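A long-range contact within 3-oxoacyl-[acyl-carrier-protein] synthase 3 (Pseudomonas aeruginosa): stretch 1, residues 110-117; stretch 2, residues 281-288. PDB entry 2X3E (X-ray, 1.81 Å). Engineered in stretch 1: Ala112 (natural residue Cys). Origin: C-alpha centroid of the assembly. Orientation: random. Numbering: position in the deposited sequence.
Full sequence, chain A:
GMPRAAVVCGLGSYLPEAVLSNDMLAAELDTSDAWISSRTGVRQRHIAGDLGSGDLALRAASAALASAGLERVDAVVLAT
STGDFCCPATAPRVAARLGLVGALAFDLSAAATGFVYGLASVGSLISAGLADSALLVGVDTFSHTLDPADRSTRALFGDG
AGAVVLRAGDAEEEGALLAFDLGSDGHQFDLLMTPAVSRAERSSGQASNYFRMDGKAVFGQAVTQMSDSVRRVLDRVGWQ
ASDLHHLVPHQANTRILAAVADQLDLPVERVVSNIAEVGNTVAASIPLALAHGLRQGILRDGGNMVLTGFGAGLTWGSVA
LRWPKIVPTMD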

ATOM      1  N   ALA A 110       1.964   5.064  -3.764  1.00 13.11           N
ATOM      2  CA  ALA A 110       3.108   5.952  -3.979  1.00 13.24           C
ATOM      3  C   ALA A 110       2.924   6.765  -5.264  1.00 13.48           C
ATOM      4  O   ALA A 110       3.891   7.090  -5.950  1.00 13.50           O
ATOM      5  CB  ALA A 110       4.418   5.160  -4.019  1.00 12.71           C
ATOM      6  N   ALA A 111       1.668   7.083  -5.582  1.00 13.99           N
ATOM      7  CA  ALA A 111       1.346   7.994  -6.669  1.00 14.37           C
ATOM      8  C   ALA A 111       2.026   7.577  -7.977  1.00 14.43           C
ATOM      9  O   ALA A 111       1.980   6.404  -8.349  1.00 13.89           O
ATOM     10  CB  ALA A 111       1.714   9.432  -6.270  1.00 14.72           C
ATOM     11  N   ALA A 112       2.661   8.524  -8.659  1.00 14.54           N
ATOM     12  CA  ALA A 112       3.280   8.252  -9.955  1.00 15.04           C
ATOM     13  C   ALA A 112       4.571   7.418  -9.836  1.00 14.57           C
ATOM     14  O   ALA A 112       5.099   6.951 -10.851  1.00 15.17           O
ATOM     15  CB  ALA A 112       3.540   9.562 -10.700  1.00 15.54           C
ATOM     16  N   THR A 113       5.071   7.237  -8.610  1.00 14.14           N
ATOM     17  CA  THR A 113       6.198   6.334  -8.336  1.00 14.06           C
ATOM     18  C   THR A 113       5.747   4.936  -7.881  1.00 13.82           C
ATOM     19  O   THR A 113       6.568   4.113  -7.478  1.00 13.64           O
ATOM     20  CB  THR A 113       7.137   6.935  -7.253  1.00 14.01           C
ATOM     21  OG1 THR A 113       7.249   8.352  -7.439  1.00 15.00           O
ATOM     22  CG2 THR A 113       8.525   6.292  -7.314  1.00 14.39           C
ATOM     23  N   GLY A 114       4.445   4.670  -7.954  1.00 13.91           N
ATOM     24  CA  GLY A 114       3.872   3.419  -7.469  1.00 13.41           C
ATOM     25  C   GLY A 114       4.437   2.151  -8.087  1.00 13.26           C
ATOM     26  O   GLY A 114       4.614   1.159  -7.393  1.00 13.07           O
ATOM     27  N   PHE A 115       4.716   2.168  -9.383  1.00 13.19           N
ATOM     28  CA  PHE A 115       5.234   0.968 -10.048  1.00 13.45           C
ATOM     29  C   PHE A 115       6.673   0.643  -9.606  1.00 13.74           C
ATOM     30  O   PHE A 115       7.013  -0.534  -9.391  1.00 13.27           O
ATOM     31  CB  PHE A 115       5.139   1.099 -11.564  1.00 13.67           C
ATOM     32  CG  PHE A 115       5.395  -0.190 -12.295  1.00 13.58           C
ATOM     33  CD1 PHE A 115       4.432  -1.185 -12.319  1.00 13.37           C
ATOM     34  CD2 PHE A 115       6.604  -0.410 -12.948  1.00 14.28           C
ATOM     35  CE1 PHE A 115       4.665  -2.381 -12.981  1.00 13.84           C
ATOM     36  CE2 PHE A 115       6.844  -1.598 -13.613  1.00 14.11           C
ATOM     37  CZ  PHE A 115       5.870  -2.586 -13.634  1.00 13.17           C
ATOM     38  N   VAL A 116       7.498   1.681  -9.435  1.00 13.92           N
ATOM     39  CA  VAL A 116       8.870   1.492  -8.944  1.00 13.71           C
ATOM     40  C   VAL A 116       8.895   0.987  -7.490  1.00 13.64           C
ATOM     41  O   VAL A 116       9.609   0.020  -7.179  1.00 13.50           O
ATOM     42  CB  VAL A 116       9.724   2.770  -9.100  1.00 14.17           C
ATOM     43  CG1 VAL A 116      11.146   2.540  -8.599  1.00 13.63           C
ATOM     44  CG2 VAL A 116       9.767   3.207 -10.567  1.00 13.66           C
ATOM     45  N   TYR A 117       8.122   1.635  -6.617  1.00 13.34           N
ATOM     46  CA  TYR A 117       7.954   1.184  -5.228  1.00 13.31           C
ATOM     47  C   TYR A 117       7.350  -0.207  -5.184  1.00 13.13           C
ATOM     48  O   TYR A 117       7.736  -1.029  -4.358  1.00 13.02           O
ATOM     49  CB  TYR A 117       7.060   2.145  -4.428  1.00 13.37           C
ATOM     50  CG  TYR A 117       7.819   3.220  -3.676  1.00 14.34           C
ATOM     51  CD1 TYR A 117       8.206   4.408  -4.296  1.00 14.87           C
ATOM     52  CD2 TYR A 117       8.145   3.045  -2.339  1.00 14.72           C
ATOM     53  CE1 TYR A 117       8.905   5.385  -3.591  1.00 15.46           C
ATOM     54  CE2 TYR A 117       8.840   4.007  -1.634  1.00 15.67           C
ATOM     55  CZ  TYR A 117       9.217   5.174  -2.258  1.00 14.85           C
ATOM     56  OH  TYR A 117       9.894   6.122  -1.525  1.00 16.31           O
ATOM     57  N   THR A 281      -0.811   8.209 -17.172  1.00 14.98           N
ATOM     58  CA  THR A 281      -1.641   7.216 -16.487  1.00 14.68           C
ATOM     59  C   THR A 281      -1.117   6.869 -15.083  1.00 14.35           C
ATOM     60  O   THR A 281      -1.501   5.844 -14.507  1.00 14.58           O
ATOM     61  CB  THR A 281      -1.758   5.933 -17.335  1.00 14.73           C
ATOM     62  OG1 THR A 281      -0.457   5.382 -17.564  1.00 14.15           O
ATOM     63  CG2 THR A 281      -2.423   6.228 -18.678  1.00 13.87           C
ATOM     64  N   VAL A 282      -0.259   7.733 -14.531  1.00 14.18           N
ATOM     65  CA  VAL A 282       0.209   7.613 -13.134  1.00 13.90           C
ATOM     66  C   VAL A 282       0.877   6.250 -12.886  1.00 13.45           C
ATOM     67  O   VAL A 282       1.843   5.934 -13.578  1.00 13.94           O
ATOM     68  CB  VAL A 282      -0.925   7.958 -12.123  1.00 14.08           C
ATOM     69  CG1 VAL A 282      -0.369   8.130 -10.712  1.00 13.42           C
ATOM     70  CG2 VAL A 282      -1.630   9.232 -12.536  1.00 14.26           C
ATOM     71  N   ALA A 283       0.388   5.422 -11.963  1.00 13.74           N
ATOM     72  CA  ALA A 283       1.096   4.173 -11.638  1.00 13.45           C
ATOM     73  C   ALA A 283       1.213   3.217 -12.841  1.00 13.38           C
ATOM     74  O   ALA A 283       2.149   2.423 -12.911  1.00 13.49           O
ATOM     75  CB  ALA A 283       0.451   3.464 -10.417  1.00 13.78           C
ATOM     76  N   ALA A 284       0.287   3.319 -13.792  1.00 13.85           N
ATOM     77  CA  ALA A 284       0.310   2.489 -15.007  1.00 13.82           C
ATOM     78  C   ALA A 284       1.333   2.926 -16.068  1.00 13.92           C
ATOM     79  O   ALA A 284       1.581   2.184 -17.027  1.00 13.92           O
ATOM     80  CB  ALA A 284      -1.083   2.447 -15.633  1.00 14.14           C
ATOM     81  N   SER A 285       1.930   4.110 -15.914  1.00 13.99           N
ATOM     82  CA  SER A 285       2.654   4.742 -17.027  1.00 14.14           C
ATOM     83  C   SER A 285       3.868   3.945 -17.499  1.00 14.08           C
ATOM     84  O   SER A 285       4.063   3.760 -18.707  1.00 14.52           O
ATOM     85  CB  SER A 285       3.058   6.178 -16.672  1.00 13.93           C
ATOM     86  OG  SER A 285       4.060   6.215 -15.668  1.00 14.49           O
ATOM     87  N   ILE A 286       4.669   3.468 -16.551  1.00 13.96           N
ATOM     88  CA  ILE A 286       5.865   2.690 -16.879  1.00 13.68           C
ATOM     89  C   ILE A 286       5.524   1.345 -17.546  1.00 13.88           C
ATOM     90  O   ILE A 286       6.040   1.051 -18.619  1.00 14.10           O
ATOM     91  CB  ILE A 286       6.766   2.479 -15.646  1.00 13.60           C
ATOM     92  CG1 ILE A 286       7.330   3.824 -15.179  1.00 13.80           C
ATOM     93  CG2 ILE A 286       7.906   1.503 -15.974  1.00 13.24           C
ATOM     94  CD1 ILE A 286       8.158   3.732 -13.900  1.00 12.38           C
ATOM     95  N   PRO A 287       4.628   0.539 -16.947  1.00 13.42           N
ATOM     96  CA  PRO A 287       4.344  -0.717 -17.663  1.00 13.89           C
ATOM     97  C   PRO A 287       3.567  -0.535 -18.985  1.00 13.90           C
ATOM     98  O   PRO A 287       3.725  -1.339 -19.908  1.00 14.32           O
ATOM     99  CB  PRO A 287       3.555  -1.535 -16.639  1.00 13.82           C
ATOM    100  CG  PRO A 287       2.955  -0.514 -15.707  1.00 13.30           C
ATOM    101  CD  PRO A 287       3.996   0.569 -15.617  1.00 13.52           C
ATOM    102  N   LEU A 288       2.758   0.513 -19.102  1.00 13.78           N
ATOM    103  CA  LEU A 288       2.124   0.799 -20.396  1.00 14.03           C
ATOM    104  C   LEU A 288       3.180   1.193 -21.433  1.00 14.09           C
ATOM    105  O   LEU A 288       3.101   0.772 -22.593  1.00 14.35           O
ATOM    106  CB  LEU A 288       1.048   1.871 -20.280  1.00 14.14           C
ATOM    107  CG  LEU A 288      -0.269   1.403 -19.661  1.00 14.74           C
ATOM    108  CD1 LEU A 288      -1.124   2.603 -19.312  1.00 14.45           C
ATOM    109  CD2 LEU A 288      -1.010   0.465 -20.603  1.00 13.86           C
TER

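No hydrogen bond crosses between these stretches; they pack through apolar contact, burying 373 Å² in all. Thr281 lies out of reach of stretch 1, and the contact starts at Val282, where the CA atoms come closest: its CA is 4.5 Å from CA of Ala112. With chi1 in t, Val282 sets CG1 3.7 Å from Ala111 C and 3.7 Å from Ala112 N, so a methyl of the branched side chain packs on the Ala111-Ala112 peptide. The engineered Ala112 adds a looser contact, CB to Val282 CG1 at 4.2 Å.

Ala283 CB rests 3.9 Å from Ala111 O. Opposite it is Gly114, where an ideal CB would fall 3.3 Å from Ala283 CB and be crowded by Ala111 O as well; the absence of a side chain at Gly114 leaves room for Ala283 CB. Ala283 O, in turn, lies 3.5 Å from Phe115 CB.

Ile286 points toward stretch 1 and serves two neighbours: CG2 meets Phe115 CD2 at 3.8 Å, while CD1, carried outward by a t chi2, reaches Val116 CG2 at 3.7 Å. Buried Phe115 points toward stretch 2 with chi1 in t, its flat ring offering a face to Pro287: CD lies 3.7 Å from the ring centroid, 11° off the normal, a CH-pi contact. The pattern is a glycine facing an alanine, flanked in sequence by Val282 before and Ile286 and Pro287 after.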